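Local coordinates for protein ribonucleoside triphosphate reductase (Lactobacillus leichmannii, PDB 1L1L) that reduces ribonucleoside triphosphates to 2'-deoxyribonucleoside triphosphates in a coenzyme B12-dependent reaction, working as an allosterically regulated monomer of the class II ribonucleotide reductases, at residues A123-K128 and I172-R177; Y217-D222 and D253-R258; G388-G393 and F637-W642; A569-R574 and K690-K695. All blocks are in the same frame, centred on the assembly; numbering follows the deposited sequence.

Contact 1. Residues A123-K128 and I172-R177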
# COMPACT_ATOMS: atom_id res chain seq x y z
N ALA A 123 -14.06 7.37 5.95
CA ALA A 123 -14.84 7.18 7.17
C ALA A 123 -16.14 6.43 6.83
O ALA A 123 -16.84 6.80 5.88
CB ALA A 123 -15.16 8.54 7.81
N ILE A 124 -16.46 5.38 7.58
CA ILE A 124 -17.67 4.62 7.32
C ILE A 124 -18.88 5.27 8.00
O ILE A 124 -19.32 4.82 9.06
CB ILE A 124 -17.56 3.15 7.81
CG1 ILE A 124 -16.32 2.49 7.22
CG2 ILE A 124 -18.79 2.36 7.36
CD1 ILE A 124 -16.24 2.56 5.71
N ARG A 125 -19.37 6.33 7.37
CA ARG A 125 -20.54 7.06 7.84
C ARG A 125 -21.30 7.50 6.60
O ARG A 125 -20.70 7.79 5.56
CB ARG A 125 -20.14 8.29 8.65
CG ARG A 125 -19.28 9.29 7.89
CD ARG A 125 -19.21 10.61 8.64
NE ARG A 125 -18.17 11.51 8.13
CZ ARG A 125 -16.91 11.52 8.56
NH1 ARG A 125 -16.52 10.69 9.52
NH2 ARG A 125 -16.04 12.38 8.03
N PRO A 126 -22.64 7.57 6.68
CA PRO A 126 -23.41 8.00 5.50
C PRO A 126 -22.84 9.31 4.95
O PRO A 126 -22.51 10.22 5.71
CB PRO A 126 -24.82 8.15 6.05
CG PRO A 126 -24.87 7.05 7.09
CD PRO A 126 -23.54 7.24 7.80
N GLN A 127 -22.69 9.39 3.64
CA GLN A 127 -22.14 10.58 3.00
C GLN A 127 -22.77 10.77 1.63
O GLN A 127 -23.36 9.85 1.07
CB GLN A 127 -20.62 10.45 2.81
CG GLN A 127 -19.81 10.37 4.07
CD GLN A 127 -18.33 10.16 3.78
OE1 GLN A 127 -17.72 10.92 3.03
NE2 GLN A 127 -17.74 9.13 4.38
N LYS A 128 -22.61 11.97 1.08
CA LYS A 128 -23.12 12.26 -0.25
C LYS A 128 -22.06 11.82 -1.26
O LYS A 128 -20.86 11.89 -0.98
CB LYS A 128 -23.36 13.77 -0.41
CG LYS A 128 -22.09 14.59 -0.33
CD LYS A 128 -22.35 16.07 -0.51
CE LYS A 128 -21.05 16.87 -0.50
NZ LYS A 128 -21.26 18.34 -0.66
N ILE A 172 -20.25 4.74 13.23
CA ILE A 172 -21.29 3.72 13.20
C ILE A 172 -22.62 4.25 13.73
O ILE A 172 -23.68 3.88 13.23
CB ILE A 172 -20.88 2.47 14.00
CG1 ILE A 172 -19.61 1.85 13.40
CG2 ILE A 172 -22.00 1.44 13.98
CD1 ILE A 172 -19.74 1.55 11.92
N SER A 173 -22.58 5.13 14.73
CA SER A 173 -23.81 5.68 15.31
C SER A 173 -24.53 6.57 14.30
O SER A 173 -25.72 6.84 14.44
CB SER A 173 -23.51 6.47 16.59
OG SER A 173 -22.94 7.74 16.30
N GLN A 174 -23.80 7.03 13.28
CA GLN A 174 -24.39 7.89 12.27
C GLN A 174 -25.19 7.11 11.24
O GLN A 174 -25.94 7.68 10.45
CB GLN A 174 -23.29 8.69 11.56
CG GLN A 174 -22.58 9.69 12.44
CD GLN A 174 -21.66 10.60 11.65
OE1 GLN A 174 -22.09 11.28 10.72
NE2 GLN A 174 -20.38 10.60 12.01
N ILE A 175 -25.04 5.79 11.25
CA ILE A 175 -25.76 4.93 10.32
C ILE A 175 -27.15 4.63 10.89
O ILE A 175 -27.27 4.10 11.99
CB ILE A 175 -25.01 3.61 10.09
CG1 ILE A 175 -23.62 3.89 9.50
CG2 ILE A 175 -25.82 2.71 9.14
CD1 ILE A 175 -22.82 2.63 9.22
N PRO A 176 -28.21 4.95 10.13
CA PRO A 176 -29.61 4.74 10.50
C PRO A 176 -30.02 3.29 10.72
O PRO A 176 -29.29 2.36 10.36
CB PRO A 176 -30.38 5.38 9.35
CG PRO A 176 -29.46 5.15 8.18
CD PRO A 176 -28.11 5.51 8.77
N ARG A 177 -31.19 3.09 11.32
CA ARG A 177 -31.67 1.74 11.57
C ARG A 177 -31.93 1.02 10.25
O ARG A 177 -32.38 1.63 9.29
CB ARG A 177 -32.95 1.78 12.40
CG ARG A 177 -33.96 2.82 11.94
CD ARG A 177 -35.32 2.64 12.64
NE ARG A 177 -36.22 3.77 12.39
CZ ARG A 177 -37.50 3.81 12.76
NH1 ARG A 177 -38.04 2.78 13.40
NH2 ARG A 177 -38.24 4.89 12.51
O HOH W 1 -23.16 10.95 8.28

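Contact 2. Residues Y217-D222 and D253-R258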
# COMPACT_ATOMS: atom_id res chain seq x y z
N TYR A 217 -35.36 -4.12 -10.46
CA TYR A 217 -34.47 -4.87 -11.33
C TYR A 217 -33.34 -4.02 -11.89
O TYR A 217 -33.56 -2.89 -12.33
CB TYR A 217 -35.30 -5.48 -12.46
CG TYR A 217 -34.49 -6.08 -13.59
CD1 TYR A 217 -33.96 -5.28 -14.59
CD2 TYR A 217 -34.25 -7.46 -13.64
CE1 TYR A 217 -33.20 -5.82 -15.62
CE2 TYR A 217 -33.49 -8.01 -14.67
CZ TYR A 217 -32.97 -7.18 -15.66
OH TYR A 217 -32.22 -7.72 -16.67
N TYR A 218 -32.12 -4.57 -11.86
CA TYR A 218 -30.94 -3.87 -12.36
C TYR A 218 -30.04 -4.78 -13.19
O TYR A 218 -29.60 -5.84 -12.73
CB TYR A 218 -30.13 -3.29 -11.19
CG TYR A 218 -28.88 -2.53 -11.61
CD1 TYR A 218 -27.71 -2.62 -10.86
CD2 TYR A 218 -28.87 -1.71 -12.74
CE1 TYR A 218 -26.55 -1.92 -11.22
CE2 TYR A 218 -27.72 -1.01 -13.12
CZ TYR A 218 -26.57 -1.12 -12.36
OH TYR A 218 -25.43 -0.44 -12.72
N ARG A 219 -29.78 -4.36 -14.42
CA ARG A 219 -28.93 -5.09 -15.35
C ARG A 219 -27.54 -4.47 -15.19
O ARG A 219 -27.34 -3.30 -15.52
CB ARG A 219 -29.45 -4.89 -16.78
CG ARG A 219 -28.42 -5.12 -17.87
CD ARG A 219 -28.03 -6.58 -17.98
NE ARG A 219 -28.96 -7.34 -18.81
CZ ARG A 219 -28.83 -8.63 -19.06
NH1 ARG A 219 -27.80 -9.30 -18.55
NH2 ARG A 219 -29.71 -9.26 -19.83
N LEU A 220 -26.59 -5.25 -14.68
CA LEU A 220 -25.24 -4.73 -14.47
C LEU A 220 -24.38 -4.55 -15.70
O LEU A 220 -24.16 -5.48 -16.47
CB LEU A 220 -24.46 -5.61 -13.48
CG LEU A 220 -24.66 -5.33 -11.99
CD1 LEU A 220 -26.08 -5.68 -11.61
CD2 LEU A 220 -23.65 -6.13 -11.19
N PRO A 221 -23.89 -3.32 -15.92
CA PRO A 221 -23.04 -3.14 -17.09
C PRO A 221 -21.77 -3.90 -16.74
O PRO A 221 -21.36 -3.92 -15.57
CB PRO A 221 -22.84 -1.63 -17.15
CG PRO A 221 -23.10 -1.17 -15.73
CD PRO A 221 -24.24 -2.03 -15.30
N ASP A 222 -21.17 -4.57 -17.71
CA ASP A 222 -19.95 -5.33 -17.46
C ASP A 222 -18.76 -4.40 -17.23
O ASP A 222 -17.79 -4.42 -18.00
CB ASP A 222 -19.71 -6.28 -18.63
CG ASP A 222 -18.38 -7.00 -18.54
OD1 ASP A 222 -17.85 -7.18 -17.42
OD2 ASP A 222 -17.87 -7.40 -19.61
N ASP A 253 -29.22 -8.56 -12.15
CA ASP A 253 -28.88 -9.40 -13.29
C ASP A 253 -27.40 -9.23 -13.67
O ASP A 253 -26.99 -8.16 -14.11
CB ASP A 253 -29.76 -9.02 -14.49
CG ASP A 253 -29.76 -10.08 -15.57
OD1 ASP A 253 -28.68 -10.64 -15.86
OD2 ASP A 253 -30.84 -10.33 -16.15
N LEU A 254 -26.60 -10.29 -13.49
CA LEU A 254 -25.17 -10.26 -13.80
C LEU A 254 -24.87 -11.16 -15.00
O LEU A 254 -23.81 -11.80 -15.07
CB LEU A 254 -24.34 -10.75 -12.61
CG LEU A 254 -24.82 -10.47 -11.18
CD1 LEU A 254 -23.70 -10.82 -10.21
CD2 LEU A 254 -25.23 -9.02 -11.02
N SER A 255 -25.81 -11.24 -15.94
CA SER A 255 -25.63 -12.09 -17.12
C SER A 255 -24.57 -11.53 -18.07
O SER A 255 -23.98 -12.27 -18.85
CB SER A 255 -26.96 -12.24 -17.87
OG SER A 255 -27.94 -12.88 -17.06
N ASP A 256 -24.32 -10.22 -17.98
CA ASP A 256 -23.34 -9.57 -18.85
C ASP A 256 -21.93 -9.53 -18.29
O ASP A 256 -20.98 -9.21 -19.01
CB ASP A 256 -23.77 -8.14 -19.16
CG ASP A 256 -24.98 -8.09 -20.08
OD1 ASP A 256 -25.06 -8.96 -20.97
OD2 ASP A 256 -25.83 -7.19 -19.91
N ILE A 257 -21.77 -9.85 -17.01
CA ILE A 257 -20.44 -9.83 -16.42
C ILE A 257 -19.53 -10.82 -17.15
O ILE A 257 -19.89 -11.98 -17.34
CB ILE A 257 -20.48 -10.18 -14.93
CG1 ILE A 257 -21.46 -9.25 -14.21
CG2 ILE A 257 -19.10 -10.05 -14.32
CD1 ILE A 257 -21.20 -7.78 -14.45
N ARG A 258 -18.35 -10.35 -17.55
CA ARG A 258 -17.39 -11.19 -18.26
C ARG A 258 -16.91 -12.36 -17.41
O ARG A 258 -16.71 -12.22 -16.20
CB ARG A 258 -16.19 -10.36 -18.71
CG ARG A 258 -15.24 -9.99 -17.59
CD ARG A 258 -14.24 -8.93 -18.03
NE ARG A 258 -14.92 -7.73 -18.49
CZ ARG A 258 -14.32 -6.57 -18.72
NH1 ARG A 258 -13.01 -6.44 -18.53
NH2 ARG A 258 -15.03 -5.53 -19.15
O HOH W 2 -24.88 -7.91 -16.14

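Contact 3. Residues G388-G393 and F637-W642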
# COMPACT_ATOMS: atom_id res chain seq x y z
N GLY A 388 3.66 17.50 13.30
CA GLY A 388 4.28 17.19 12.03
C GLY A 388 5.38 16.33 12.62
O GLY A 388 5.09 15.25 13.16
N ARG A 389 6.64 16.78 12.56
CA ARG A 389 7.71 16.03 13.19
C ARG A 389 7.58 16.37 14.67
O ARG A 389 7.31 17.53 15.03
CB ARG A 389 9.09 16.50 12.70
CG ARG A 389 9.40 16.26 11.22
CD ARG A 389 10.85 16.62 10.96
NE ARG A 389 11.13 18.01 11.33
CZ ARG A 389 12.34 18.48 11.62
NH1 ARG A 389 13.40 17.67 11.58
NH2 ARG A 389 12.50 19.76 11.94
N ILE A 390 7.77 15.39 15.55
CA ILE A 390 7.65 15.67 16.97
C ILE A 390 8.61 16.76 17.44
O ILE A 390 8.31 17.46 18.41
CB ILE A 390 7.87 14.41 17.83
CG1 ILE A 390 6.95 13.28 17.36
CG2 ILE A 390 7.58 14.72 19.29
CD1 ILE A 390 5.50 13.71 17.13
N VAL A 391 9.74 16.92 16.75
CA VAL A 391 10.70 17.95 17.16
C VAL A 391 10.17 19.36 16.92
O VAL A 391 10.56 20.29 17.63
CB VAL A 391 12.04 17.81 16.42
CG1 VAL A 391 11.89 18.25 14.97
CG2 VAL A 391 13.10 18.64 17.14
N ASP A 392 9.31 19.51 15.93
CA ASP A 392 8.73 20.82 15.60
C ASP A 392 7.61 21.20 16.57
O ASP A 392 6.91 22.19 16.37
CB ASP A 392 8.22 20.81 14.16
CG ASP A 392 9.35 20.77 13.15
OD1 ASP A 392 9.10 20.49 11.95
OD2 ASP A 392 10.50 21.04 13.57
N GLY A 393 7.47 20.39 17.61
CA GLY A 393 6.48 20.64 18.65
C GLY A 393 5.01 20.66 18.31
O GLY A 393 4.60 20.66 17.14
N PHE A 637 12.75 7.89 16.75
CA PHE A 637 13.76 8.79 16.23
C PHE A 637 13.28 9.38 14.91
O PHE A 637 13.22 10.60 14.74
CB PHE A 637 15.09 8.05 16.01
CG PHE A 637 16.18 8.92 15.44
CD1 PHE A 637 16.93 9.74 16.27
CD2 PHE A 637 16.43 8.94 14.08
CE1 PHE A 637 17.92 10.57 15.76
CE2 PHE A 637 17.42 9.77 13.54
CZ PHE A 637 18.16 10.59 14.38
N LEU A 638 12.90 8.51 13.98
CA LEU A 638 12.43 8.95 12.67
C LEU A 638 11.15 9.79 12.75
O LEU A 638 10.95 10.70 11.95
CB LEU A 638 12.23 7.73 11.76
CG LEU A 638 13.51 6.92 11.52
CD1 LEU A 638 13.18 5.61 10.84
CD2 LEU A 638 14.47 7.75 10.67
N GLN A 639 10.29 9.49 13.70
CA GLN A 639 9.04 10.24 13.84
C GLN A 639 9.34 11.62 14.43
O GLN A 639 8.64 12.60 14.15
CB GLN A 639 8.07 9.49 14.77
CG GLN A 639 6.73 10.18 14.96
CD GLN A 639 5.93 10.26 13.68
OE1 GLN A 639 5.32 9.29 13.24
NE2 GLN A 639 5.96 11.43 13.05
N THR A 640 10.40 11.70 15.22
CA THR A 640 10.79 12.95 15.87
C THR A 640 11.58 13.89 14.95
O THR A 640 11.27 15.07 14.87
CB THR A 640 11.63 12.65 17.14
OG1 THR A 640 10.85 11.87 18.05
CG2 THR A 640 12.06 13.93 17.83
N TYR A 641 12.56 13.36 14.23
CA TYR A 641 13.39 14.20 13.38
C TYR A 641 13.22 14.12 11.85
O TYR A 641 13.77 14.95 11.12
CB TYR A 641 14.87 13.98 13.73
CG TYR A 641 15.20 14.09 15.20
CD1 TYR A 641 15.28 12.95 16.00
CD2 TYR A 641 15.43 15.33 15.80
CE1 TYR A 641 15.59 13.04 17.36
CE2 TYR A 641 15.73 15.43 17.15
CZ TYR A 641 15.81 14.29 17.93
OH TYR A 641 16.10 14.39 19.28
N TRP A 642 12.47 13.14 11.35
CA TRP A 642 12.30 12.99 9.91
C TRP A 642 10.90 13.10 9.30
O TRP A 642 10.64 13.95 8.45
CB TRP A 642 12.93 11.66 9.46
CG TRP A 642 12.54 11.24 8.06
CD1 TRP A 642 11.74 10.19 7.71
CD2 TRP A 642 12.90 11.89 6.83
NE1 TRP A 642 11.56 10.15 6.35
CE2 TRP A 642 12.26 11.18 5.78
CE3 TRP A 642 13.68 13.01 6.51
CZ2 TRP A 642 12.40 11.55 4.44
CZ3 TRP A 642 13.81 13.38 5.16
CH2 TRP A 642 13.17 12.65 4.15

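Contact 4. Residues A569-R574 and K690-K695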
# COMPACT_ATOMS: atom_id res chain seq x y z
N ALA A 569 22.81 -11.40 8.28
CA ALA A 569 24.01 -10.87 7.61
C ALA A 569 24.28 -11.56 6.28
O ALA A 569 24.49 -10.91 5.25
CB ALA A 569 25.21 -11.03 8.52
N TYR A 570 24.27 -12.89 6.31
CA TYR A 570 24.50 -13.70 5.13
C TYR A 570 23.32 -14.66 5.05
O TYR A 570 23.04 -15.38 6.01
CB TYR A 570 25.81 -14.47 5.26
CG TYR A 570 27.03 -13.59 5.31
CD1 TYR A 570 27.53 -13.00 4.16
CD2 TYR A 570 27.67 -13.34 6.52
CE1 TYR A 570 28.65 -12.17 4.21
CE2 TYR A 570 28.79 -12.51 6.58
CZ TYR A 570 29.27 -11.93 5.42
OH TYR A 570 30.37 -11.10 5.47
N LEU A 571 22.64 -14.68 3.92
CA LEU A 571 21.48 -15.54 3.78
C LEU A 571 21.34 -16.14 2.39
O LEU A 571 21.92 -15.65 1.42
CB LEU A 571 20.20 -14.75 4.04
CG LEU A 571 19.95 -13.98 5.34
CD1 LEU A 571 18.87 -12.93 5.07
CD2 LEU A 571 19.51 -14.93 6.44
N ILE A 572 20.53 -17.19 2.32
CA ILE A 572 20.18 -17.79 1.05
C ILE A 572 18.72 -17.37 0.94
O ILE A 572 17.89 -17.81 1.74
CB ILE A 572 20.21 -19.33 1.06
CG1 ILE A 572 21.65 -19.85 1.09
CG2 ILE A 572 19.48 -19.86 -0.17
CD1 ILE A 572 22.51 -19.41 -0.07
N GLN A 573 18.40 -16.50 -0.00
CA GLN A 573 17.02 -16.09 -0.15
C GLN A 573 16.40 -16.86 -1.29
O GLN A 573 16.96 -16.94 -2.38
CB GLN A 573 16.92 -14.58 -0.40
CG GLN A 573 17.24 -13.77 0.84
CD GLN A 573 16.48 -12.46 0.90
OE1 GLN A 573 15.25 -12.45 0.78
NE2 GLN A 573 17.20 -11.36 1.09
N ARG A 574 15.24 -17.46 -1.02
CA ARG A 574 14.53 -18.25 -2.02
C ARG A 574 13.39 -17.49 -2.67
O ARG A 574 12.51 -16.94 -1.98
CB ARG A 574 13.97 -19.53 -1.38
CG ARG A 574 15.02 -20.51 -0.91
CD ARG A 574 14.39 -21.80 -0.41
NE ARG A 574 15.40 -22.83 -0.21
CZ ARG A 574 16.24 -22.86 0.81
NH1 ARG A 574 16.19 -21.93 1.74
NH2 ARG A 574 17.16 -23.82 0.88
N LYS A 690 14.14 -17.45 3.70
CA LYS A 690 15.37 -16.76 4.09
C LYS A 690 16.13 -17.65 5.07
O LYS A 690 15.77 -17.77 6.24
CB LYS A 690 15.07 -15.41 4.74
CG LYS A 690 14.51 -14.37 3.77
CD LYS A 690 14.39 -13.01 4.44
CE LYS A 690 13.58 -12.03 3.58
NZ LYS A 690 13.43 -10.70 4.26
N GLU A 691 17.20 -18.26 4.57
CA GLU A 691 18.02 -19.17 5.37
C GLU A 691 19.38 -18.53 5.68
O GLU A 691 20.14 -18.20 4.78
CB GLU A 691 18.24 -20.46 4.58
CG GLU A 691 18.96 -21.57 5.33
CD GLU A 691 19.23 -22.77 4.44
OE1 GLU A 691 18.42 -23.02 3.53
OE2 GLU A 691 20.26 -23.45 4.64
N PRO A 692 19.69 -18.34 6.97
CA PRO A 692 20.98 -17.74 7.33
C PRO A 692 22.18 -18.67 7.14
O PRO A 692 22.11 -19.87 7.40
CB PRO A 692 20.77 -17.32 8.79
CG PRO A 692 19.80 -18.35 9.30
CD PRO A 692 18.81 -18.47 8.15
N ILE A 693 23.29 -18.10 6.66
CA ILE A 693 24.52 -18.86 6.43
C ILE A 693 25.72 -18.02 6.86
O ILE A 693 25.60 -16.80 7.05
CB ILE A 693 24.69 -19.21 4.93
CG1 ILE A 693 24.65 -17.93 4.09
CG2 ILE A 693 23.60 -20.18 4.51
CD1 ILE A 693 24.85 -18.13 2.61
N ASP A 694 26.88 -18.66 7.04
CA ASP A 694 28.08 -17.94 7.45
C ASP A 694 28.73 -17.28 6.23
O ASP A 694 28.34 -17.56 5.10
CB ASP A 694 29.07 -18.89 8.12
CG ASP A 694 29.49 -20.05 7.21
OD1 ASP A 694 29.99 -19.79 6.09
OD2 ASP A 694 29.33 -21.22 7.63
N LYS A 695 29.71 -16.42 6.46
CA LYS A 695 30.37 -15.74 5.36
C LYS A 695 31.01 -16.72 4.39
O LYS A 695 30.90 -16.57 3.17
CB LYS A 695 31.44 -14.77 5.88
CG LYS A 695 32.07 -13.94 4.76
CD LYS A 695 33.09 -12.93 5.27
CE LYS A 695 33.60 -12.06 4.12
NZ LYS A 695 34.57 -11.02 4.57
O HOH W 3 24.59 -14.78 8.69

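Contact 1. Residues A123-K128 and I172-R177
R125 and Q174 meet through different first torsions. In R125, CG is set between the backbone N and the carbonyl carbon (chi1 59°), and the chain runs extended to NE. In Q174, CG lies beside the backbone N (chi1 -66°), and the chain beyond it is also extended. The two side chains therefore run alongside each other in the same direction, with amide and guanidinium planes only 6° apart. The touching is done by the aliphatic part of the arginine: R125 CD lies 3.6 Å from Q174 NE2. The polar ends are held by other residues. R125 NH1 bonds to N171, R125 NH2 forms a salt bridge with E403, and Q174 NE2 donates to S170 O.

No direct hydrogen bond joins the segments. A water links them, donating to P126 O at 2.7 Å and to Q174 OE1 at 2.7 Å. The P126 ring packs on the end of the type I turn from I172 to I175. Its CD lies 3.8 Å from I175 CG1, and its CG lies 4.0 Å from P176 CD. I124 O is buried here without a polar partner.

The first segment leaves strand 119-123, which lies beside strand 162-166, and enters strand 127-128, which pairs with 144-145. The second follows helix 169-172. I124 and I172 both rest on A301 of helix 298-313.

Contact 2. Residues Y217-D222 and D253-R258
L220 and L254 form the tight part of the contact. They lie side by side, and L220 CD2 is 3.3 Å from L254 CD2, closer than usual for two carbons. I257 CD1 adds to this apolar side, near L220 CB. Beside it the backbones pair as parallel strands. D253 N donates to Y218 O at 2.8 Å, and L220 N to D253 O at 3.0 Å.

The other side is polar and looser, with Y217 and D256 exposed. Y217 OH donates to D253 OD2 at 3.0 Å, from above the carboxylate plane. R219 bends at chi2 and chi3 (69° and 84°), and its guanidinium lies between two carboxylates. D256 OD2 is over one face, 3.2 Å from R219 NH1. D253 is over the opposite face, with its OD1 3.1 Å from R219 NH1. No N-H points at either oxygen, so these two salt bridges rest on charge alone. D253 OD1 is fixed by two bonds from S255, one from OG at 2.6 Å and one from the backbone N, which closes an Asx turn.

D222 OD2 sits at the guanidinium edge of R258, 3.2 Å from NE, in a salt bridge. A water joins L220 O, D253 O and D256 N.

Helix 224-236 connects the paired strands 216-219 and 249-253 and packs on Y218 and L220: a beta-alpha-beta crossover within the insertion domain of B12-dependent ribonucleotide reductases.

Contact 3. Residues G388-G393 and F637-W642
The guanidinium of R389 reaches Y641 O by its edge. Y641 O lies in plane off NH1, and D392 OD1 lies in plane at the NE side, away from it. One face carries V391 CG1, 3.3 Å above the plane and over its centre. The Y641 ring has T640 CG2 over the centre of one face. V391 CG2 approaches the same ring obliquely, 4.1 Å from Y641 CE2.

The R389 chain bends at chi3 (-57°), which turns NH1 toward the helix end. NH1 donates to Y641 O at 2.8 Å, and comes from above the carbonyl plane, 44° out of it. The same nitrogen has a salt bridge with D519 of helix 512-536. R389 also grips D392 side-on: NE donates to OD1, and NH2 lies 2.9 Å from D392 OD2. Contacts on several sides thus fix the rotation of this buried arginine.

The backbones meet as well. I390 N donates to Q639 O at 3.2 Å, and this bond is nearly straight, at 169°. V391 N donates to T640 O at 3.0 Å. Next to the I390 N bond, I390 CG1 touches Q639 CG at 3.9 Å. The amide of Q639 is held by N645, and T640 OG1 bonds back to A636 O.

Three successive carbonyls at the end of helix 628-641 are used, those of Q639, T640 and Y641. Two of them accept from successive amides at the start of the 3-10 segment 390-392. This is a C-terminal helix end whose last carbonyls accept from the first amides of a 3-10 turn, and it would probably also favour the R389 charge.

Contact 4. Residues A569-R574 and K690-K695
I572 and I693 make the apolar centre, crossing at about a right angle with I572 CD1 3.8 Å from I693 CD1. I693 CG1 also packs on Y570 CB. On the other face of the sheet L571 CD2 presses on P692, 3.3 Å from its CA, tight for two carbons.

I572 and E691 form a hydrogen-bonded antiparallel pair: I572 N donates to E691 O at 2.7 Å, and E691 N to I572 O at 2.9 Å. I693 N donates to Y570 O at 2.8 Å. Strand 690-692 is the outer strand of a four-stranded antiparallel sheet, with strand 603-611 on the other side of 570-578.

At one end K695 lies over a face of the Y570 ring. Its CA is 3.7 Å from the ring centroid, almost on the normal, a CH-pi contact at the start of helix 695-704. Y570 OH bonds to D616. At the other end Q573 and K690 run side by side, with Q573 OE1 3.3 Å from K690 CE. R574 grips E691 end-on: NH1 and NH2 both donate to OE1, NH2 at 3.0 Å, with the two planes nearly coplanar. R574 NE also bridges to E595, and NH1 bonds to A688 O.

Overall arrangement
The four contacts lie apart around one monomer, and none touches another. Contacts 1 and 2 are nearest by centres, 28 Å apart, with about 17 Å between nearest atoms. Contacts 3 and 4 come next in nearest atoms, at about 18 Å, and their segments alternate along the chain. Contact 2, in the insertion domain, lies across the chain's centre from contact 3 (centres 51 Å apart) and contact 4 (52 Å). Contact 1 is closely tied in sequence to the disulfide C119-C419: its first segment continues the strand that carries C119. In class II reductases such a cysteine pair probably supplies the reducing electrons at the active site within the ten-stranded barrel.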